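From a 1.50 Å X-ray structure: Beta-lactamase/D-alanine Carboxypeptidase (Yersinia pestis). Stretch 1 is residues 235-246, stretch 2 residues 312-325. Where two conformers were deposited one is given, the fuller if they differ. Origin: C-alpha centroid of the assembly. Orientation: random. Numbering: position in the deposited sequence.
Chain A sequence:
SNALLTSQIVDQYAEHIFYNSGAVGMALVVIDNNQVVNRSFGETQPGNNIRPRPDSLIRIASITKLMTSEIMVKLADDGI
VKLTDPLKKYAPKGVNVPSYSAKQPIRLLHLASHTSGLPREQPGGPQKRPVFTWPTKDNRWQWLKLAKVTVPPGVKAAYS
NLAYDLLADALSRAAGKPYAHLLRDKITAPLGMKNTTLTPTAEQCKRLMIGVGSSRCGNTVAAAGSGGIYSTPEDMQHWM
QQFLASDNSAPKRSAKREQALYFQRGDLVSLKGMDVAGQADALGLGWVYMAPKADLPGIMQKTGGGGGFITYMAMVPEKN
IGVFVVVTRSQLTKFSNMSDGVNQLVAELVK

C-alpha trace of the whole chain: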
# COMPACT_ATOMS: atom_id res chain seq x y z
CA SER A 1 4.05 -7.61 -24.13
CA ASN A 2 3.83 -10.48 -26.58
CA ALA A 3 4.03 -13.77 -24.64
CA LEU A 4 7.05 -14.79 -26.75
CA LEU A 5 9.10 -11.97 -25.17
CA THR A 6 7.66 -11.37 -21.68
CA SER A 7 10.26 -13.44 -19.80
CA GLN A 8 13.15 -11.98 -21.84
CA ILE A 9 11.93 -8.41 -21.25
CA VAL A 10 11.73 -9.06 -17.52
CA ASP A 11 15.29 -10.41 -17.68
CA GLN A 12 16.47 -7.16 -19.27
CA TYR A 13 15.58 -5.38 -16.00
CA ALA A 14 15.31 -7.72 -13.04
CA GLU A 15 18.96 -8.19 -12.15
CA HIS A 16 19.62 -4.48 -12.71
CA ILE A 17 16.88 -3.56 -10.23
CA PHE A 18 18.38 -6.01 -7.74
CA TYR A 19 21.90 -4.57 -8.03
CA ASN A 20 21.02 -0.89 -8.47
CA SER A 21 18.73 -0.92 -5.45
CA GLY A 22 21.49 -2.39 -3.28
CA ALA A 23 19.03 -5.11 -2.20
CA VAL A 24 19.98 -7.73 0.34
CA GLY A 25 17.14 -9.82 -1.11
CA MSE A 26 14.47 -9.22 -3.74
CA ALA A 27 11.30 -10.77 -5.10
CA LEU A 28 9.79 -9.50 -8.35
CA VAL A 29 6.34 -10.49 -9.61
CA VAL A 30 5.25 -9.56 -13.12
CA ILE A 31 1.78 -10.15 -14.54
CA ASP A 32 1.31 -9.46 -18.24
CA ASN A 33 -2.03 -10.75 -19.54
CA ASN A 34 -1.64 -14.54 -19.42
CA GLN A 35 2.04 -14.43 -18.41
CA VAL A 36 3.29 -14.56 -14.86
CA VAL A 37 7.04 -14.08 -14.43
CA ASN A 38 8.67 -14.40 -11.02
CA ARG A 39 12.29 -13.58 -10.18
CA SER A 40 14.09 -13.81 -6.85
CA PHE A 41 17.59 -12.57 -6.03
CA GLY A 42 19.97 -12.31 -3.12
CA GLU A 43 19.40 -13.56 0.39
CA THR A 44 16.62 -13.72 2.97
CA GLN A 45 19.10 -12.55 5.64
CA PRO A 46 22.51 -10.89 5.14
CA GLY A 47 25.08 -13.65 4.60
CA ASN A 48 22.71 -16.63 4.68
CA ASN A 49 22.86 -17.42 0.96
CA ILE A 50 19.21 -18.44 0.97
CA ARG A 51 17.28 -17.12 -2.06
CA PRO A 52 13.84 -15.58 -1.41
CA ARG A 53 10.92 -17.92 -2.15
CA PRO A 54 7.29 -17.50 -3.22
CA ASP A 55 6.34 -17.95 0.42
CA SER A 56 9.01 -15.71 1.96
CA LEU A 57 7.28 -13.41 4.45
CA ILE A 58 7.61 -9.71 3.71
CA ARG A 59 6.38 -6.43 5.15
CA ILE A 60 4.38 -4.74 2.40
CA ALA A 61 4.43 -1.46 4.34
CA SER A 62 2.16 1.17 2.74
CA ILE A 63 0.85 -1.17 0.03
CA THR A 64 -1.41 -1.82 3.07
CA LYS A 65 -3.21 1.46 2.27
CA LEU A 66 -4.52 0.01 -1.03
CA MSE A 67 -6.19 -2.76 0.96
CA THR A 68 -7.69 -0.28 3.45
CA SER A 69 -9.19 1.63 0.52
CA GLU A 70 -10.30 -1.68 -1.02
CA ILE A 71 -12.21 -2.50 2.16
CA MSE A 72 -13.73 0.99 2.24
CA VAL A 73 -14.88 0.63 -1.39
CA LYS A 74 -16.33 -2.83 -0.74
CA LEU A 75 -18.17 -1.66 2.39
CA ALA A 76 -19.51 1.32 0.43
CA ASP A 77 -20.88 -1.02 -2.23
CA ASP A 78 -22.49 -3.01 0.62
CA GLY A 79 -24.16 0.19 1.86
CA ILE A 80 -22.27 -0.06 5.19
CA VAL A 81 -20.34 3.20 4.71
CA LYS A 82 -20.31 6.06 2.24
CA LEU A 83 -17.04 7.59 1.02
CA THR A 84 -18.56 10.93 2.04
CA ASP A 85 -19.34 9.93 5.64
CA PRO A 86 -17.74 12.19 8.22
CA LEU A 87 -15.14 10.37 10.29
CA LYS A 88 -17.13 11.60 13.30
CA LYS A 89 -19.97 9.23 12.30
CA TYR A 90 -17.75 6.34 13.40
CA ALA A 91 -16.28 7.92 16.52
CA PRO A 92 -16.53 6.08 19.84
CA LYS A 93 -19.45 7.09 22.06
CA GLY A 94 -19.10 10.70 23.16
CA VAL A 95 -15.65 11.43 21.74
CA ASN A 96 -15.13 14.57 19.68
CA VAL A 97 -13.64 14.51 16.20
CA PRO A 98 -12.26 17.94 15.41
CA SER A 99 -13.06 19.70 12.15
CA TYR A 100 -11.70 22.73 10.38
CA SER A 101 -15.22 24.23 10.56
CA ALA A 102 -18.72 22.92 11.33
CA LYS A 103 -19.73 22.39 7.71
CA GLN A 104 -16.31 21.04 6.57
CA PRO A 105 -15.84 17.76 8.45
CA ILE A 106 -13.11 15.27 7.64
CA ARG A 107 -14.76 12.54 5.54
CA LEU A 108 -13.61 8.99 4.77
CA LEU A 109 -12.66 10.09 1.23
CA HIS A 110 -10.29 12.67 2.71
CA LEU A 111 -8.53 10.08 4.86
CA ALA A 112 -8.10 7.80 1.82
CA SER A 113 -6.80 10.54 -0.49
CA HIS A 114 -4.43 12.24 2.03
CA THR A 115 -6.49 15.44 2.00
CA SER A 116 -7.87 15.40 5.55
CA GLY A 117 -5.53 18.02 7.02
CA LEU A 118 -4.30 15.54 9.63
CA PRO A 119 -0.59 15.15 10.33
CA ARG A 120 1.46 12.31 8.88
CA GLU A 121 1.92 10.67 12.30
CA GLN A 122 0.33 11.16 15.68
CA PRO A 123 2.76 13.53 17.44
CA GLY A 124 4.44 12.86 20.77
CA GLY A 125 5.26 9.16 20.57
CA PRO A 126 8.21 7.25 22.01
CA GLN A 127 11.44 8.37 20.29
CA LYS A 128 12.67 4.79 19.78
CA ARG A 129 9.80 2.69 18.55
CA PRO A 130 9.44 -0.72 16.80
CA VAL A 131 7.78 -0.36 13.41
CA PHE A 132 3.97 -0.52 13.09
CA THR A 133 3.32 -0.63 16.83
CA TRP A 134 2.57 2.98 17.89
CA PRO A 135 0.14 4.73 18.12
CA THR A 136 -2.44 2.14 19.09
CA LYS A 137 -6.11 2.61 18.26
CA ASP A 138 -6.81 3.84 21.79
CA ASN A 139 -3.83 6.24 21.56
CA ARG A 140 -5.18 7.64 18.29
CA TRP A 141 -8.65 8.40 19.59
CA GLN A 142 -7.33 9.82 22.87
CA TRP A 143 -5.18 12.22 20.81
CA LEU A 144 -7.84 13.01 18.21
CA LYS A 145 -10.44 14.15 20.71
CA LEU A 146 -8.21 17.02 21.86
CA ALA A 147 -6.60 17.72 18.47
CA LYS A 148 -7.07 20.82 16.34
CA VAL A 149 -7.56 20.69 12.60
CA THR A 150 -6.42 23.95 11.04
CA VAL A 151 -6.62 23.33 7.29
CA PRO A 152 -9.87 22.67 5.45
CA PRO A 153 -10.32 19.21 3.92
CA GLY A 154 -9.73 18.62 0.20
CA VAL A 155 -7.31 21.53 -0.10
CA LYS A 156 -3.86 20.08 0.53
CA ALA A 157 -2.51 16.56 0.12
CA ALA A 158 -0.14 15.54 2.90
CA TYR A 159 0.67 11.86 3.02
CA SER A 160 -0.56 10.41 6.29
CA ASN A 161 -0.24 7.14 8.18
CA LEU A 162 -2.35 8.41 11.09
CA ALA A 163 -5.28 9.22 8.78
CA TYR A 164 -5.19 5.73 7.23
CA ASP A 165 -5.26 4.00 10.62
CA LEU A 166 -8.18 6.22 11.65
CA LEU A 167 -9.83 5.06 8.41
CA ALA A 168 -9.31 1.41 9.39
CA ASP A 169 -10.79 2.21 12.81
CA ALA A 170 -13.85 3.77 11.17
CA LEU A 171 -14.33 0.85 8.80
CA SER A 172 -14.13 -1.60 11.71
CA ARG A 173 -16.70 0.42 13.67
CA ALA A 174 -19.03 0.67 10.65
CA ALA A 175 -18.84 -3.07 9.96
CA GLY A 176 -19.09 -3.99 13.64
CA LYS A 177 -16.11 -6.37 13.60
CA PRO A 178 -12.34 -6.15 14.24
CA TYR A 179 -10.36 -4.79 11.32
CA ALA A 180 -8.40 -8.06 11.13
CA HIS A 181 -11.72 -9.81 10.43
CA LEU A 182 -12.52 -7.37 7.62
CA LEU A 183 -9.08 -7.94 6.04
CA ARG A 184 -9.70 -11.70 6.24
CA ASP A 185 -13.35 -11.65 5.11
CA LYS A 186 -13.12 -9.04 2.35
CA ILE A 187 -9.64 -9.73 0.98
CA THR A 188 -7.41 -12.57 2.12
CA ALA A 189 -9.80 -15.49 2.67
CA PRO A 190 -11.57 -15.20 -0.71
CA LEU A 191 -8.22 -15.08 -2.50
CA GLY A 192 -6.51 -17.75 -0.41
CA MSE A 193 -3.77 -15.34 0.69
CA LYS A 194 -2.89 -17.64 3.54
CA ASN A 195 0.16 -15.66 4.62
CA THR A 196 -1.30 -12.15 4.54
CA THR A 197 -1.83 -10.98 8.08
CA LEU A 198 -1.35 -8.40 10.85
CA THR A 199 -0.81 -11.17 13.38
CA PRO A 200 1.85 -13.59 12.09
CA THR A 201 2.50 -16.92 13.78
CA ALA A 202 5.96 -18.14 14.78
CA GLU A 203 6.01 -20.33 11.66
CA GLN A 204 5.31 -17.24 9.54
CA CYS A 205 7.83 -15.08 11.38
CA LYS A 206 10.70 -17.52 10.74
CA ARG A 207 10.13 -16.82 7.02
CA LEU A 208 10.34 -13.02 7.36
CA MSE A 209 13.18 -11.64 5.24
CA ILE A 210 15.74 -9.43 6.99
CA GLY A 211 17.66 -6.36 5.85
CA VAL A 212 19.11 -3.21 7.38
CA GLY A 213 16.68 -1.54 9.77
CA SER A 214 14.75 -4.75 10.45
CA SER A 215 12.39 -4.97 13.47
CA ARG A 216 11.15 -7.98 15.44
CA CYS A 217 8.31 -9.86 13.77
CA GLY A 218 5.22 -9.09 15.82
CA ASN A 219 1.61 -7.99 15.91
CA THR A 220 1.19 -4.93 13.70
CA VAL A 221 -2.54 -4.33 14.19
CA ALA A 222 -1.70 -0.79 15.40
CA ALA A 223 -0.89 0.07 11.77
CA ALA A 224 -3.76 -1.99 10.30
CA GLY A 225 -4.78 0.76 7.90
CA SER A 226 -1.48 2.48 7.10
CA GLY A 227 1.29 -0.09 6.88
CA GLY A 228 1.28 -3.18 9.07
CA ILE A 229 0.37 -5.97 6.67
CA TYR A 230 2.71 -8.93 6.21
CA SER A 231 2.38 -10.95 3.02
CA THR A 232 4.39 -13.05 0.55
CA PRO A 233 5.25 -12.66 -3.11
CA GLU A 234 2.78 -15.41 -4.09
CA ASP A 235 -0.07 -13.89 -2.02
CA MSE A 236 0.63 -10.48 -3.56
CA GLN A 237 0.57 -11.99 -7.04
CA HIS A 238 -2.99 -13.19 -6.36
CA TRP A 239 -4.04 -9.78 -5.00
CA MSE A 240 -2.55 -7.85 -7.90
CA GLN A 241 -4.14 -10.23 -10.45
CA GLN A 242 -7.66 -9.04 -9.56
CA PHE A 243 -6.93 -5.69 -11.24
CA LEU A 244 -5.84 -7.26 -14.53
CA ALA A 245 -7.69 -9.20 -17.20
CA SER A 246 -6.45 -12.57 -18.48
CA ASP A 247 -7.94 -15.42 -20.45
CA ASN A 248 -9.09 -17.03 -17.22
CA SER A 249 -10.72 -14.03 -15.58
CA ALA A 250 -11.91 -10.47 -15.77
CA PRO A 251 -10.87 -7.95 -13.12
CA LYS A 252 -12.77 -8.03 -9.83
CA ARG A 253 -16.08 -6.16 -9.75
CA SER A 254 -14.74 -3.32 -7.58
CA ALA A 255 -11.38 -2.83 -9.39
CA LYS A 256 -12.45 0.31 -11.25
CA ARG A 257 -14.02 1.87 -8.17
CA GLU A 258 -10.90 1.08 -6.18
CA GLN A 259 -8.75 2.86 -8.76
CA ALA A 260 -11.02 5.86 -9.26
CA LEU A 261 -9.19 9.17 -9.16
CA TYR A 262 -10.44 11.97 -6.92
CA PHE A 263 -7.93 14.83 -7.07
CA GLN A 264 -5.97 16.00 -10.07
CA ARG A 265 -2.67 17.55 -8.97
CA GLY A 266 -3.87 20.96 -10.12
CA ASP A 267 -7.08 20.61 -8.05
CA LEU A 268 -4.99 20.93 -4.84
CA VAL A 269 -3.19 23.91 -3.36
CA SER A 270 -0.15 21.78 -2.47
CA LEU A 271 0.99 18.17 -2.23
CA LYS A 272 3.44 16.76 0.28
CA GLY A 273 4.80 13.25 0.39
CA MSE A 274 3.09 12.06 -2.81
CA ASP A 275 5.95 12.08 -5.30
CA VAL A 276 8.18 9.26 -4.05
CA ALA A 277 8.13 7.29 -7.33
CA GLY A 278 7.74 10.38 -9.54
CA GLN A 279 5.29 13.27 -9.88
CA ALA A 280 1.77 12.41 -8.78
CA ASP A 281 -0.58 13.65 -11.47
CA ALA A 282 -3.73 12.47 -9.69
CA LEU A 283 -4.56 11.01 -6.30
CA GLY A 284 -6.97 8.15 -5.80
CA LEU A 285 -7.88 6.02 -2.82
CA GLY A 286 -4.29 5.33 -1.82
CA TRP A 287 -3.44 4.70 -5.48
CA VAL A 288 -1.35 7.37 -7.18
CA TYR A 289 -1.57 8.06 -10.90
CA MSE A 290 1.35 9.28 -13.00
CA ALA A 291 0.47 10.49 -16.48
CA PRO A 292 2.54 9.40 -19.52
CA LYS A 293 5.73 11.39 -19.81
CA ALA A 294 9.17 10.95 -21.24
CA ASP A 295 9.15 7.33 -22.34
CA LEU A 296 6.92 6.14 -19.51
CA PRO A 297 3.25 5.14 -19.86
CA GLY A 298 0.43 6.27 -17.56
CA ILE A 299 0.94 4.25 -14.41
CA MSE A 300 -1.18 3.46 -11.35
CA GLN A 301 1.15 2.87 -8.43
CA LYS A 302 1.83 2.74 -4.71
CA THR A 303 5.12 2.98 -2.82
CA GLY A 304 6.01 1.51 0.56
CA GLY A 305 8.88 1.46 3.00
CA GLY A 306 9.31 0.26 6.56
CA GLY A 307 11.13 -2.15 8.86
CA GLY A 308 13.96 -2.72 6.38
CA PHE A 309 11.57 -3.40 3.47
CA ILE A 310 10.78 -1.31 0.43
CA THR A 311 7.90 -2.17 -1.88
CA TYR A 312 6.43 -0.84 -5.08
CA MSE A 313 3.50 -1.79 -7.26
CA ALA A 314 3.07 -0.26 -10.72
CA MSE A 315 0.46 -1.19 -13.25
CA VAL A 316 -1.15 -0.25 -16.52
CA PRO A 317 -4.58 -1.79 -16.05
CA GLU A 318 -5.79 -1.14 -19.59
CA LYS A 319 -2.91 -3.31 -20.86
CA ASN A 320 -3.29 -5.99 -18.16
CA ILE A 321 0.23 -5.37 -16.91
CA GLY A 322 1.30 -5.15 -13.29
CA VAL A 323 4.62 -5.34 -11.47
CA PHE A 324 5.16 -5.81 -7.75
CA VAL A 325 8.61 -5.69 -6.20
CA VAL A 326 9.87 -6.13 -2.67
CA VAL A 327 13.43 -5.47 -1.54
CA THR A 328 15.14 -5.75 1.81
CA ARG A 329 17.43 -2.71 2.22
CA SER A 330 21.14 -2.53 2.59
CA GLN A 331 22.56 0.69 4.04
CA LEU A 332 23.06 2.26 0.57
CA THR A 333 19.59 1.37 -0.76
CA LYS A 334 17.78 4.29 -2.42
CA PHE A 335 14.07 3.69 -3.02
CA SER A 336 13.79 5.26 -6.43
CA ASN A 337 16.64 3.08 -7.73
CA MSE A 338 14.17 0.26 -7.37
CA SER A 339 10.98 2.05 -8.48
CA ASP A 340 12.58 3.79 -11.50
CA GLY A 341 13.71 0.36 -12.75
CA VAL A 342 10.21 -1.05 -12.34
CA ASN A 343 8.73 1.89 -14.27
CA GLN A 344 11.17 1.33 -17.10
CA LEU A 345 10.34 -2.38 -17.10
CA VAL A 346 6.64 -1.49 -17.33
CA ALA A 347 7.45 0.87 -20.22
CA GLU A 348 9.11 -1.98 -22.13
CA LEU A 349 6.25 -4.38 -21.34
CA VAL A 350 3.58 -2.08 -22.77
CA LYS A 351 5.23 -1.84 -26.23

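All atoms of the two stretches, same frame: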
# COMPACT_ATOMS: atom_id res chain seq x y z
N ASP A 235 1.22 -14.47 -2.44
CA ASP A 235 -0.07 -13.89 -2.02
C ASP A 235 -0.30 -12.58 -2.77
O ASP A 235 -1.43 -12.31 -3.22
CB ASP A 235 -0.10 -13.58 -0.52
CG ASP A 235 -0.37 -14.82 0.34
OD1 ASP A 235 -0.31 -15.96 -0.15
OD2 ASP A 235 -0.64 -14.63 1.54
N MSE A 236 0.75 -11.77 -2.88
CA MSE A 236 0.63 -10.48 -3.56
C MSE A 236 0.37 -10.64 -5.05
O MSE A 236 -0.32 -9.80 -5.65
CB MSE A 236 1.86 -9.59 -3.30
CG MSE A 236 2.02 -9.21 -1.83
SE MSE A 236 0.43 -8.29 -1.14
CE MSE A 236 0.39 -6.88 -2.46
N GLN A 237 0.91 -11.70 -5.65
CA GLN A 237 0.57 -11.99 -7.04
C GLN A 237 -0.95 -12.15 -7.19
O GLN A 237 -1.57 -11.58 -8.09
CB GLN A 237 1.25 -13.28 -7.53
CG GLN A 237 0.89 -13.64 -8.95
CD GLN A 237 1.21 -15.09 -9.29
OE1 GLN A 237 2.21 -15.64 -8.82
NE2 GLN A 237 0.36 -15.72 -10.11
N HIS A 238 -1.55 -12.94 -6.30
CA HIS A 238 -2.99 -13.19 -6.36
C HIS A 238 -3.80 -11.90 -6.17
O HIS A 238 -4.79 -11.69 -6.86
CB HIS A 238 -3.40 -14.27 -5.36
CG HIS A 238 -2.78 -15.60 -5.63
ND1 HIS A 238 -2.86 -16.21 -6.86
CD2 HIS A 238 -2.07 -16.44 -4.84
CE1 HIS A 238 -2.22 -17.37 -6.82
NE2 HIS A 238 -1.73 -17.53 -5.61
N TRP A 239 -3.35 -11.04 -5.25
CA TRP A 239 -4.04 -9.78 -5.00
C TRP A 239 -3.96 -8.87 -6.23
O TRP A 239 -4.96 -8.31 -6.68
CB TRP A 239 -3.45 -9.06 -3.78
CG TRP A 239 -4.29 -7.91 -3.35
CD1 TRP A 239 -5.41 -7.97 -2.60
CD2 TRP A 239 -4.09 -6.52 -3.67
NE1 TRP A 239 -5.94 -6.71 -2.42
CE2 TRP A 239 -5.14 -5.80 -3.06
CE3 TRP A 239 -3.12 -5.82 -4.39
CZ2 TRP A 239 -5.26 -4.41 -3.16
CZ3 TRP A 239 -3.24 -4.44 -4.50
CH2 TRP A 239 -4.30 -3.75 -3.88
N MSE A 240 -2.76 -8.74 -6.77
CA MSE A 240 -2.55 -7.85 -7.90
C MSE A 240 -3.35 -8.33 -9.12
O MSE A 240 -3.85 -7.52 -9.90
CB MSE A 240 -1.05 -7.77 -8.22
CG MSE A 240 -0.75 -6.80 -9.33
SE MSE A 240 1.15 -6.32 -9.45
CE MSE A 240 1.84 -8.04 -10.04
N GLN A 241 -3.46 -9.64 -9.29
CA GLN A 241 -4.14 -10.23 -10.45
C GLN A 241 -5.58 -9.75 -10.58
O GLN A 241 -6.11 -9.66 -11.69
CB GLN A 241 -4.11 -11.77 -10.37
CG GLN A 241 -4.77 -12.50 -11.57
CD GLN A 241 -4.02 -12.27 -12.86
OE1 GLN A 241 -3.00 -12.90 -13.11
NE2 GLN A 241 -4.51 -11.34 -13.68
N GLN A 242 -6.24 -9.43 -9.47
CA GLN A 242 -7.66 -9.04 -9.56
C GLN A 242 -7.88 -7.71 -10.28
O GLN A 242 -9.00 -7.39 -10.65
CB GLN A 242 -8.42 -9.07 -8.21
CG GLN A 242 -7.61 -9.20 -6.94
CD GLN A 242 -8.19 -8.38 -5.78
OE1 GLN A 242 -9.36 -8.52 -5.39
NE2 GLN A 242 -7.37 -7.54 -5.23
N PHE A 243 -6.81 -6.94 -10.49
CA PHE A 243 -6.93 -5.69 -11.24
C PHE A 243 -6.72 -5.84 -12.75
O PHE A 243 -6.91 -4.89 -13.50
CB PHE A 243 -5.98 -4.61 -10.71
CG PHE A 243 -6.21 -4.27 -9.25
CD1 PHE A 243 -7.10 -3.26 -8.90
CD2 PHE A 243 -5.56 -4.97 -8.25
CE1 PHE A 243 -7.33 -2.96 -7.57
CE2 PHE A 243 -5.79 -4.67 -6.91
CZ PHE A 243 -6.66 -3.65 -6.57
N LEU A 244 -6.35 -7.04 -13.18
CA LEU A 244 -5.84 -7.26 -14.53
C LEU A 244 -6.63 -8.35 -15.20
O LEU A 244 -6.87 -9.39 -14.60
CB LEU A 244 -4.36 -7.68 -14.46
CG LEU A 244 -3.46 -6.72 -13.69
CD1 LEU A 244 -2.04 -7.28 -13.57
CD2 LEU A 244 -3.46 -5.37 -14.39
N ALA A 245 -7.00 -8.15 -16.46
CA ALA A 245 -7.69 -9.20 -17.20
C ALA A 245 -6.70 -10.26 -17.72
O ALA A 245 -5.55 -9.96 -18.05
CB ALA A 245 -8.48 -8.61 -18.36
N SER A 246 -7.19 -11.49 -17.84
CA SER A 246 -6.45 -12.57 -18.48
C SER A 246 -7.45 -13.44 -19.21
O SER A 246 -8.63 -13.13 -19.26
CB SER A 246 -5.71 -13.41 -17.44
OG SER A 246 -6.62 -14.15 -16.64
N TYR A 312 7.00 -1.69 -4.06
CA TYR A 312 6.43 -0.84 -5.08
C TYR A 312 5.54 -1.69 -5.96
O TYR A 312 5.88 -2.83 -6.32
CB TYR A 312 7.54 -0.20 -5.90
CG TYR A 312 7.11 0.78 -6.98
CD1 TYR A 312 6.34 1.91 -6.66
CD2 TYR A 312 7.50 0.60 -8.31
CE1 TYR A 312 5.97 2.82 -7.64
CE2 TYR A 312 7.13 1.51 -9.30
CZ TYR A 312 6.36 2.61 -8.96
OH TYR A 312 5.98 3.53 -9.93
N MSE A 313 4.38 -1.14 -6.31
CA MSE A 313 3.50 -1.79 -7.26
C MSE A 313 3.18 -0.77 -8.35
O MSE A 313 2.82 0.37 -8.03
CB MSE A 313 2.20 -2.26 -6.60
CG MSE A 313 1.28 -2.99 -7.57
SE MSE A 313 -0.29 -3.73 -6.72
CE MSE A 313 0.59 -4.96 -5.49
N ALA A 314 3.34 -1.16 -9.61
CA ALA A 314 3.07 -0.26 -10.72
C ALA A 314 2.27 -1.03 -11.74
O ALA A 314 2.62 -2.17 -12.08
CB ALA A 314 4.39 0.23 -11.35
N MSE A 315 1.20 -0.45 -12.26
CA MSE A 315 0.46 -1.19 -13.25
C MSE A 315 -0.18 -0.29 -14.28
O MSE A 315 -0.40 0.90 -14.06
CB MSE A 315 -0.59 -2.08 -12.60
CG MSE A 315 -1.68 -1.31 -11.90
SE MSE A 315 -3.20 -2.45 -11.43
CE MSE A 315 -2.37 -3.56 -10.04
N VAL A 316 -0.49 -0.91 -15.42
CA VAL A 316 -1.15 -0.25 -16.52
C VAL A 316 -2.38 -1.12 -16.78
O VAL A 316 -2.33 -2.06 -17.57
CB VAL A 316 -0.23 -0.17 -17.77
CG1 VAL A 316 -0.94 0.56 -18.91
CG2 VAL A 316 1.07 0.53 -17.42
N PRO A 317 -3.46 -0.85 -16.06
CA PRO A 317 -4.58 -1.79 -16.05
C PRO A 317 -5.18 -2.04 -17.43
O PRO A 317 -5.61 -3.15 -17.72
CB PRO A 317 -5.61 -1.12 -15.12
CG PRO A 317 -4.79 -0.24 -14.25
CD PRO A 317 -3.66 0.26 -15.09
N GLU A 318 -5.19 -1.01 -18.27
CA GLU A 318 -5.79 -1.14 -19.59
C GLU A 318 -5.03 -2.15 -20.45
O GLU A 318 -5.61 -2.72 -21.37
CB GLU A 318 -5.87 0.23 -20.28
CG GLU A 318 -4.53 0.91 -20.45
CD GLU A 318 -4.21 1.93 -19.36
OE1 GLU A 318 -4.41 1.67 -18.14
OE2 GLU A 318 -3.74 3.01 -19.76
N LYS A 319 -3.76 -2.37 -20.12
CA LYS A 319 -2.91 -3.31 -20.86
C LYS A 319 -2.68 -4.60 -20.08
O LYS A 319 -1.88 -5.44 -20.50
CB LYS A 319 -1.54 -2.70 -21.20
CG LYS A 319 -1.54 -1.44 -22.03
CD LYS A 319 -2.09 -1.63 -23.40
CE LYS A 319 -2.05 -0.31 -24.16
NZ LYS A 319 -0.64 0.17 -24.22
N ASN A 320 -3.38 -4.76 -18.95
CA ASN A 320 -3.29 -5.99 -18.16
C ASN A 320 -1.88 -6.29 -17.69
O ASN A 320 -1.46 -7.46 -17.68
CB ASN A 320 -3.83 -7.18 -18.95
CG ASN A 320 -5.25 -6.96 -19.39
OD1 ASN A 320 -6.08 -6.45 -18.62
ND2 ASN A 320 -5.54 -7.32 -20.63
N ILE A 321 -1.15 -5.24 -17.33
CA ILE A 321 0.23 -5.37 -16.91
C ILE A 321 0.38 -4.82 -15.51
O ILE A 321 -0.09 -3.72 -15.21
CB ILE A 321 1.17 -4.62 -17.88
CG1 ILE A 321 1.25 -5.40 -19.20
CG2 ILE A 321 2.58 -4.39 -17.25
CD1 ILE A 321 1.83 -4.60 -20.37
N GLY A 322 1.01 -5.60 -14.64
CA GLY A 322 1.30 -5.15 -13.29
C GLY A 322 2.62 -5.71 -12.82
O GLY A 322 2.95 -6.86 -13.12
N VAL A 323 3.37 -4.91 -12.06
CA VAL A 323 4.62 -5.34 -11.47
C VAL A 323 4.62 -5.02 -9.99
O VAL A 323 4.30 -3.90 -9.60
CB VAL A 323 5.81 -4.66 -12.14
CG1 VAL A 323 7.09 -5.10 -11.45
CG2 VAL A 323 5.84 -5.02 -13.63
N PHE A 324 4.96 -6.01 -9.18
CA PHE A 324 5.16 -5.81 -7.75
C PHE A 324 6.59 -6.19 -7.41
O PHE A 324 7.09 -7.25 -7.85
CB PHE A 324 4.22 -6.72 -6.95
CG PHE A 324 4.51 -6.72 -5.47
CD1 PHE A 324 4.23 -5.58 -4.70
CD2 PHE A 324 5.03 -7.84 -4.84
CE1 PHE A 324 4.49 -5.56 -3.34
CE2 PHE A 324 5.29 -7.82 -3.48
CZ PHE A 324 5.01 -6.68 -2.72
N VAL A 325 7.26 -5.37 -6.61
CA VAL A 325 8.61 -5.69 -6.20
C VAL A 325 8.77 -5.45 -4.71
O VAL A 325 8.16 -4.54 -4.14
CB VAL A 325 9.68 -4.87 -7.00
CG1 VAL A 325 9.52 -3.38 -6.74
CG2 VAL A 325 11.08 -5.33 -6.64
O HOH W 1 -7.49 -4.56 -16.25

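Residues 312-325 form a β-hairpin whose strands, 312-316 and 321-325, are paired by backbone hydrogen bonds and joined through a 3-10 segment at 317-319. The helix that includes residues 235-241 lies across one face of this hairpin, its axis at 32° to the first strand and 151° to the second, with closest approaches of 11.3 and 9.4 Å. Strand alternation directs Met-313, Met-315 and Phe-324 toward the helix, while Ala-314, Val-316, Ile-321 and Val-323 point away.

Most of the 630 Å² buried between the stretches is apolar. Met-240, a selenomethionine like the other methionines here, sits at the centre: its SE lies 3.8 Å from Met-313 CG and 4.0 Å from Phe-324 CB, and its CG is 3.7 Å from Met-315 CE. Gly-322 makes room for this side chain; an ideal CB there would fall 3.1 Å from both Met-240 SE and Leu-244 CD1. One helical turn earlier, Met-236 CE meets Met-313 CE at 3.6 Å; beyond Met-240 in the other direction, Leu-244 CD2 packs 3.8 Å from Asn-320 C.

Aromatic rings add directional contacts. Met-236 CB stands over one face of the Phe-324 ring, 4.2 Å from its centroid, in a CH-π arrangement. Met-313 SE instead approaches the edge of Trp-239, 3.8 Å from CZ3, whereas Met-315 SE lies obliquely to the Phe-243 ring and 3.6 Å from Phe-243 CB.

Polar bonding is confined to the end of the contact that follows a type I turn from Gln-241 to Leu-244. Ala-245 N donates to Asn-320 OD1 (2.9 Å, 143°), the single direct hydrogen bond between the stretches, so a side-chain carbonyl satisfies a backbone amide beyond the turn. Nearby, a water bridges the backbones, lying 2.8 Å from both Phe-243 O and Pro-317 O.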